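Local coordinates for uncharacterized RNA methyltransferase pyrab10780 (Pyrococcus abyssi, PDB 2JJQ), which methylates carbon 5 of uridine-54 in tRNA, using S-adenosyl-L-methionine as methyl donor, to give 5-methyluridine, at residues K106-I111 and V116-S121; G161-E166 and F224-I229; E390-D395 and Y401-I406. All coordinates share one frame; numbering follows the deposited sequence.

Contact 1. Residues K106-I111 and V116-S121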
# COMPACT_ATOMS: atom_id res chain seq x y z
N LYS A 106 14.79 11.53 -8.97
CA LYS A 106 16.18 11.65 -8.54
C LYS A 106 16.62 10.45 -7.68
O LYS A 106 17.70 9.86 -7.88
CB LYS A 106 16.34 12.95 -7.76
CG LYS A 106 16.38 14.21 -8.66
CD LYS A 106 16.41 15.46 -7.77
CE LYS A 106 16.35 16.81 -8.53
NZ LYS A 106 17.21 16.87 -9.78
N LYS A 107 15.76 10.06 -6.73
CA LYS A 107 16.01 8.87 -5.91
C LYS A 107 16.22 7.59 -6.71
O LYS A 107 17.19 6.85 -6.48
CB LYS A 107 14.86 8.70 -4.92
CG LYS A 107 15.04 7.49 -4.03
CD LYS A 107 13.86 7.50 -3.04
CE LYS A 107 13.72 6.20 -2.33
NZ LYS A 107 12.53 6.25 -1.37
N LEU A 108 15.34 7.35 -7.70
CA LEU A 108 15.46 6.15 -8.55
C LEU A 108 16.74 6.19 -9.37
O LEU A 108 17.40 5.15 -9.53
CB LEU A 108 14.25 6.00 -9.51
CG LEU A 108 12.98 5.58 -8.73
CD1 LEU A 108 11.77 5.69 -9.67
CD2 LEU A 108 13.16 4.15 -8.15
N LYS A 109 17.04 7.33 -9.94
CA LYS A 109 18.28 7.45 -10.72
C LYS A 109 19.50 7.15 -9.83
O LYS A 109 20.39 6.43 -10.24
CB LYS A 109 18.41 8.85 -11.34
CG LYS A 109 19.65 8.99 -12.25
CD LYS A 109 19.58 10.30 -13.06
CE LYS A 109 19.82 11.52 -12.20
NZ LYS A 109 19.57 12.80 -13.00
N ARG A 110 19.53 7.69 -8.60
CA ARG A 110 20.61 7.37 -7.61
C ARG A 110 20.76 5.88 -7.32
O ARG A 110 21.88 5.33 -7.32
CB ARG A 110 20.33 8.02 -6.22
CG ARG A 110 20.23 9.57 -6.20
CD ARG A 110 20.47 10.21 -4.82
NE ARG A 110 19.33 10.14 -3.91
CZ ARG A 110 18.37 11.07 -3.83
NH1 ARG A 110 18.42 12.13 -4.64
NH2 ARG A 110 17.38 10.95 -2.92
N ILE A 111 19.63 5.20 -7.08
CA ILE A 111 19.64 3.79 -6.74
C ILE A 111 19.91 2.84 -7.92
O ILE A 111 20.70 1.90 -7.80
CB ILE A 111 18.29 3.44 -6.04
CG1 ILE A 111 18.21 4.17 -4.68
CG2 ILE A 111 18.08 1.87 -5.95
CD1 ILE A 111 16.76 4.15 -4.03
N VAL A 116 14.64 7.10 -14.75
CA VAL A 116 13.40 6.31 -14.79
C VAL A 116 12.20 7.26 -14.75
O VAL A 116 12.16 8.16 -13.95
CB VAL A 116 13.35 5.33 -13.61
CG1 VAL A 116 12.01 4.58 -13.66
CG2 VAL A 116 14.58 4.33 -13.72
N GLU A 117 11.29 7.12 -15.70
CA GLU A 117 10.09 7.95 -15.70
C GLU A 117 9.24 7.57 -14.48
O GLU A 117 9.15 6.38 -14.09
CB GLU A 117 9.30 7.73 -16.99
CG GLU A 117 7.89 8.33 -16.96
CD GLU A 117 7.02 7.93 -18.17
OE1 GLU A 117 7.47 7.15 -19.04
OE2 GLU A 117 5.86 8.44 -18.24
N VAL A 118 8.63 8.57 -13.86
CA VAL A 118 7.69 8.35 -12.75
C VAL A 118 6.27 8.80 -13.18
O VAL A 118 6.03 10.02 -13.41
CB VAL A 118 8.11 9.08 -11.46
CG1 VAL A 118 7.14 8.71 -10.33
CG2 VAL A 118 9.54 8.67 -11.03
N VAL A 119 5.35 7.87 -13.27
CA VAL A 119 3.97 8.21 -13.68
C VAL A 119 3.19 8.75 -12.50
O VAL A 119 3.13 8.07 -11.46
CB VAL A 119 3.27 6.96 -14.26
CG1 VAL A 119 1.80 7.24 -14.70
CG2 VAL A 119 4.14 6.32 -15.37
N PRO A 120 2.63 9.98 -12.63
CA PRO A 120 1.86 10.60 -11.55
C PRO A 120 0.64 9.79 -11.24
O PRO A 120 0.07 9.12 -12.13
CB PRO A 120 1.43 11.98 -12.14
CG PRO A 120 2.25 12.18 -13.37
CD PRO A 120 2.64 10.80 -13.86
N SER A 121 0.28 9.74 -9.96
CA SER A 121 -1.03 9.20 -9.58
C SER A 121 -2.14 10.08 -10.21
O SER A 121 -2.01 11.33 -10.21
CB SER A 121 -1.15 9.15 -8.07
OG SER A 121 -2.40 8.59 -7.72
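Leu-108, on the helix, meets Val-116 and Val-118, three buried side chains that carry the whole touch between 106-111 and 116-121. Along the helix, Lys-107 comes first and serves another face: its NZ bonds to the carbonyls of Asp-30 and Pro-416. Leu-108 follows, pointing toward the strand. Its CG sits beside the backbone N (chi1 -72°) and the branch then runs out extended, which brings CD1 alone within reach of both valines. That methyl lies 4.1 Å from Val-116 CG1, the two side chains crossing at about a right angle, and 4.0 Å from Val-118 CG2, where they cross obliquely. The valines thus present different branches to the same atom. Further on, Arg-110 lays one guanidinium face over Lys-107 CA, 3.8 Å above the plane, and salt-bridges Asp-30 of the N-terminal TRAM-like region, while Ile-111 packs on Pro-389. Strand 117-119 runs parallel to strand 403-409, with backbone bonds to Ala-408 and Asp-410, so helix 97-112 covers the margin of the catalytic sheet. The side chain of Leu-108 is about 9 Å from that of Cys-387, the predicted nucleophile. No hydrogen bond joins the segments: across the contact only apolar methyl packing is found, and the directional bonds on each side run to other partners.

Contact 2. Residues G161-E166 and F224-I229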
# COMPACT_ATOMS: atom_id res chain seq x y z
N GLY A 161 -10.75 10.20 1.27
CA GLY A 161 -11.78 10.99 0.66
C GLY A 161 -12.98 11.17 1.59
O GLY A 161 -12.97 10.72 2.77
N LYS A 162 -14.02 11.78 1.03
CA LYS A 162 -15.18 12.21 1.82
C LYS A 162 -15.92 11.11 2.54
O LYS A 162 -16.58 11.39 3.51
CB LYS A 162 -16.20 12.92 0.93
CG LYS A 162 -16.51 12.18 -0.35
CD LYS A 162 -17.89 12.60 -0.90
CE LYS A 162 -18.11 12.10 -2.32
NZ LYS A 162 -19.41 12.60 -2.87
N THR A 163 -15.86 9.88 2.03
CA THR A 163 -16.48 8.77 2.76
C THR A 163 -15.97 8.71 4.17
O THR A 163 -16.68 8.26 5.04
CB THR A 163 -16.22 7.42 2.04
OG1 THR A 163 -16.79 7.52 0.74
CG2 THR A 163 -16.85 6.24 2.76
N SER A 164 -14.72 9.12 4.41
CA SER A 164 -14.17 8.94 5.76
C SER A 164 -14.87 9.91 6.72
O SER A 164 -15.19 9.57 7.82
CB SER A 164 -12.63 9.15 5.78
OG SER A 164 -12.31 10.47 5.37
N ARG A 165 -15.13 11.12 6.27
CA ARG A 165 -15.89 12.11 7.07
C ARG A 165 -17.26 11.56 7.54
O ARG A 165 -17.60 11.60 8.74
CB ARG A 165 -16.11 13.38 6.22
CG ARG A 165 -16.77 14.54 7.04
CD ARG A 165 -16.78 15.85 6.25
NE ARG A 165 -15.46 16.47 6.25
CZ ARG A 165 -14.96 17.21 7.25
NH1 ARG A 165 -15.67 17.45 8.35
NH2 ARG A 165 -13.74 17.73 7.15
N GLU A 166 -18.01 11.00 6.59
CA GLU A 166 -19.27 10.34 6.87
C GLU A 166 -19.12 9.15 7.87
O GLU A 166 -19.91 9.00 8.83
CB GLU A 166 -19.98 9.86 5.58
CG GLU A 166 -21.07 8.78 5.96
CD GLU A 166 -21.98 8.30 4.81
OE1 GLU A 166 -21.75 8.67 3.63
OE2 GLU A 166 -22.92 7.51 5.10
N PHE A 224 -25.09 2.84 10.16
CA PHE A 224 -24.32 2.91 8.89
C PHE A 224 -25.15 2.42 7.73
O PHE A 224 -25.94 1.50 7.89
CB PHE A 224 -23.05 2.06 9.00
CG PHE A 224 -22.11 2.55 10.05
CD1 PHE A 224 -21.11 3.45 9.72
CD2 PHE A 224 -22.29 2.17 11.39
CE1 PHE A 224 -20.27 3.95 10.66
CE2 PHE A 224 -21.44 2.67 12.37
CZ PHE A 224 -20.45 3.59 12.01
N ASP A 225 -24.93 3.03 6.56
CA ASP A 225 -25.65 2.67 5.35
C ASP A 225 -24.73 2.09 4.27
O ASP A 225 -25.12 1.99 3.09
CB ASP A 225 -26.36 3.89 4.76
CG ASP A 225 -27.47 4.37 5.64
OD1 ASP A 225 -28.41 3.54 5.89
OD2 ASP A 225 -27.39 5.55 6.10
N PHE A 226 -23.55 1.63 4.66
CA PHE A 226 -22.57 1.17 3.69
C PHE A 226 -22.94 -0.23 3.18
O PHE A 226 -23.74 -0.96 3.79
CB PHE A 226 -21.17 1.16 4.33
CG PHE A 226 -20.67 2.52 4.70
CD1 PHE A 226 -20.86 3.62 3.85
CD2 PHE A 226 -19.97 2.69 5.92
CE1 PHE A 226 -20.37 4.88 4.21
CE2 PHE A 226 -19.49 3.94 6.30
CZ PHE A 226 -19.70 5.05 5.44
N ASP A 227 -22.40 -0.60 2.03
CA ASP A 227 -22.73 -1.90 1.43
C ASP A 227 -22.36 -3.10 2.29
O ASP A 227 -23.02 -4.14 2.22
CB ASP A 227 -21.96 -2.02 0.13
CG ASP A 227 -22.18 -0.81 -0.76
OD1 ASP A 227 -22.96 -0.98 -1.73
OD2 ASP A 227 -21.64 0.28 -0.45
N SER A 228 -21.28 -2.99 3.06
CA SER A 228 -20.83 -4.13 3.90
C SER A 228 -20.42 -3.56 5.27
O SER A 228 -19.70 -2.54 5.32
CB SER A 228 -19.63 -4.84 3.20
OG SER A 228 -19.10 -5.88 4.01
N ILE A 229 -20.91 -4.15 6.38
CA ILE A 229 -20.45 -3.84 7.72
C ILE A 229 -19.92 -5.14 8.33
O ILE A 229 -20.59 -6.15 8.31
CB ILE A 229 -21.57 -3.32 8.62
CG1 ILE A 229 -22.20 -2.07 8.01
CG2 ILE A 229 -20.98 -3.09 10.04
CD1 ILE A 229 -23.64 -1.82 8.54
O HOH W 1 -22.86 5.03 6.68
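Phe-226 reaches across to helix 162-178 and meets Thr-163 and Glu-166, one helical turn apart. The ring approaches with its CE1 and CZ corner leading. Thr-163 turns its methyl rather than its hydroxyl to this corner: CG2, anti to the backbone N, stands 4.0 Å from Phe-226 CE1, on an oblique approach. OG1 is thereby directed to a hydrogen bond with Glu-199. Glu-166 comes from the opposite direction with an extended chain, CG anti to N at chi1 162°, and its carboxylate reaches the ring obliquely, the planes 42° apart; OE2 is 3.8 Å from Phe-226 CE1. One face of the ring carries water 1, 3.3 Å above the plane and over its centre. This water donates to Glu-166 OE2 at 2.9 Å and accepts from Asp-225 N at 2.9 Å; there is no direct hydrogen bond between the segments, and this water joins them. Helix 162-178 here packs against a five-stranded mixed sheet, at its middle strand 206-212, probably part of the central, cluster-bearing region: Thr-163 and Phe-226 both rest on Val-206, and the loop residues from Phe-224 to Asp-227 lead into the neighbouring strand 228-233. Glu-166 and Asp-225 bring like charges within 5.0 Å (OE2 to OD2), and Arg-170, salt-bridged to both, probably offsets their repulsion. Close by, Gly-161 O is gripped twice by Ser-164, through its N and, at 2.7 Å, through OG, which is tilted 19° from the carbonyl plane. Ser-164 OG also bonds to the N of Cys-157, a cluster ligand by similarity.

Contact 3. Residues E390-D395 and Y401-I406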
# COMPACT_ATOMS: atom_id res chain seq x y z
N GLU A 390 16.02 -0.77 -3.97
CA GLU A 390 17.30 -1.35 -3.66
C GLU A 390 17.29 -2.87 -3.75
O GLU A 390 18.28 -3.45 -4.19
CB GLU A 390 17.78 -0.86 -2.28
CG GLU A 390 18.12 0.62 -2.31
CD GLU A 390 18.78 1.14 -1.04
OE1 GLU A 390 18.60 0.54 0.05
OE2 GLU A 390 19.47 2.20 -1.16
N THR A 391 16.20 -3.51 -3.32
CA THR A 391 16.08 -4.98 -3.45
C THR A 391 15.93 -5.38 -4.91
O THR A 391 16.55 -6.36 -5.34
CB THR A 391 14.92 -5.56 -2.60
OG1 THR A 391 13.68 -5.24 -3.23
CG2 THR A 391 14.90 -4.89 -1.31
N PHE A 392 15.14 -4.63 -5.67
CA PHE A 392 15.06 -4.86 -7.11
C PHE A 392 16.46 -4.82 -7.74
O PHE A 392 16.85 -5.69 -8.52
CB PHE A 392 14.21 -3.80 -7.78
CG PHE A 392 14.33 -3.81 -9.26
CD1 PHE A 392 13.77 -4.87 -10.00
CD2 PHE A 392 15.02 -2.80 -9.94
CE1 PHE A 392 13.89 -4.88 -11.41
CE2 PHE A 392 15.15 -2.82 -11.29
CZ PHE A 392 14.59 -3.85 -12.05
N ALA A 393 17.22 -3.78 -7.41
CA ALA A 393 18.55 -3.57 -8.01
C ALA A 393 19.47 -4.75 -7.70
O ALA A 393 20.23 -5.18 -8.57
CB ALA A 393 19.17 -2.25 -7.51
N ARG A 394 19.39 -5.22 -6.45
CA ARG A 394 20.14 -6.38 -5.97
C ARG A 394 19.79 -7.63 -6.76
O ARG A 394 20.68 -8.34 -7.25
CB ARG A 394 19.81 -6.63 -4.50
CG ARG A 394 20.65 -7.81 -3.87
CD ARG A 394 19.98 -8.39 -2.64
NE ARG A 394 18.68 -9.03 -2.93
CZ ARG A 394 17.82 -9.45 -1.99
NH1 ARG A 394 18.12 -9.27 -0.69
NH2 ARG A 394 16.66 -10.03 -2.34
N ASP A 395 18.49 -7.92 -6.86
CA ASP A 395 18.05 -9.14 -7.52
C ASP A 395 18.37 -9.09 -9.02
O ASP A 395 18.70 -10.11 -9.60
CB ASP A 395 16.52 -9.34 -7.34
CG ASP A 395 16.12 -9.76 -5.93
OD1 ASP A 395 17.01 -10.13 -5.12
OD2 ASP A 395 14.89 -9.69 -5.61
N TYR A 401 19.79 -11.45 -16.98
CA TYR A 401 18.85 -10.69 -17.77
C TYR A 401 19.26 -9.26 -17.71
O TYR A 401 19.89 -8.84 -16.74
CB TYR A 401 17.43 -10.76 -17.13
CG TYR A 401 16.71 -12.07 -17.36
CD1 TYR A 401 15.68 -12.15 -18.30
CD2 TYR A 401 17.03 -13.23 -16.63
CE1 TYR A 401 15.01 -13.37 -18.53
CE2 TYR A 401 16.37 -14.43 -16.84
CZ TYR A 401 15.36 -14.48 -17.80
OH TYR A 401 14.69 -15.65 -18.02
N ARG A 402 18.88 -8.48 -18.71
CA ARG A 402 19.09 -7.03 -18.69
C ARG A 402 17.72 -6.31 -18.55
O ARG A 402 16.71 -6.93 -18.80
CB ARG A 402 19.79 -6.59 -19.96
CG ARG A 402 18.97 -6.83 -21.20
CD ARG A 402 19.65 -6.28 -22.45
NE ARG A 402 18.62 -5.72 -23.31
CZ ARG A 402 18.15 -6.28 -24.41
NH1 ARG A 402 18.65 -7.43 -24.86
NH2 ARG A 402 17.19 -5.65 -25.07
N ILE A 403 17.72 -5.05 -18.13
CA ILE A 403 16.48 -4.25 -18.10
C ILE A 403 16.16 -3.76 -19.51
O ILE A 403 16.92 -3.00 -20.13
CB ILE A 403 16.62 -3.06 -17.11
CG1 ILE A 403 16.87 -3.63 -15.72
CG2 ILE A 403 15.38 -2.19 -17.10
CD1 ILE A 403 17.34 -2.59 -14.77
N ASP A 404 15.07 -4.26 -20.06
CA ASP A 404 14.67 -3.90 -21.41
C ASP A 404 13.85 -2.60 -21.37
O ASP A 404 14.09 -1.67 -22.16
CB ASP A 404 13.84 -5.05 -21.98
CG ASP A 404 13.25 -4.73 -23.33
OD1 ASP A 404 13.95 -4.01 -24.07
OD2 ASP A 404 12.14 -5.23 -23.68
N GLU A 405 12.92 -2.53 -20.42
CA GLU A 405 12.08 -1.33 -20.23
C GLU A 405 11.84 -1.21 -18.73
O GLU A 405 11.82 -2.20 -18.04
CB GLU A 405 10.71 -1.49 -20.85
CG GLU A 405 10.54 -1.04 -22.24
CD GLU A 405 9.12 -1.24 -22.70
OE1 GLU A 405 8.24 -0.41 -22.38
OE2 GLU A 405 8.89 -2.27 -23.37
N ILE A 406 11.65 0.00 -18.25
CA ILE A 406 11.34 0.21 -16.83
C ILE A 406 10.63 1.53 -16.63
O ILE A 406 10.98 2.56 -17.28
CB ILE A 406 12.63 0.15 -15.95
CG1 ILE A 406 12.30 0.19 -14.46
CG2 ILE A 406 13.56 1.30 -16.27
CD1 ILE A 406 13.55 -0.21 -13.61
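Phe-392 buries the most surface here, and the corner of its ring is met by the CD1 methyls of Ile-406 and Ile-403. CB points toward the strand and, with CG anti to the backbone N (chi1 168°), the ring continues that way. Ile-406 CD1 lies 3.8 Å from Phe-392 CE2, and Ile-403 CD1 lies 4.1 Å from Phe-392 CZ, both oblique to the ring and coming from the opposite direction. In Ile-406 it is CG1 that is anti to N, with CG2 in the crowded position. The isoleucines are three residues apart, yet both point toward the helix; the classic beta bulge at Asp-404 and Glu-405, both facing Lys-423, probably accounts for this departure from strict alternation. Tyr-384 meets the Phe-392 ring edge-to-face, and Leu-420 and Ala-422 extend the apolar bed. Strand 381-386, helix 389-398 and strand 403-409 form a beta-alpha-beta crossover, with strand 419-424 inserted antiparallel between the two parallel strands, the topology typical of the class I S-adenosylmethionine-dependent methyltransferase fold.

In the fold
From the N terminus, contact 1 comes first and closes a short connection from helix 97-112 to strand 117-119, four residues between the segments. Contact 2 spans a longer excursion of 57 residues, joining helix 162-178 to the lead-in of strand 228-233. Contact 3 closes a tight helix-to-strand return in the catalytic domain, with five residues between the segments, three of them the end of helix 389-398. The three follow in series; none nests in or crosses another. Although far apart in sequence, contacts 1 and 3 touch, Ile-111 CG2 lying 3.8 Å from Glu-390 CG, and their strands are neighbours in one sheet. Contact 2 stands apart, its centre 35 Å from that of contact 1 and 41 Å from that of contact 3.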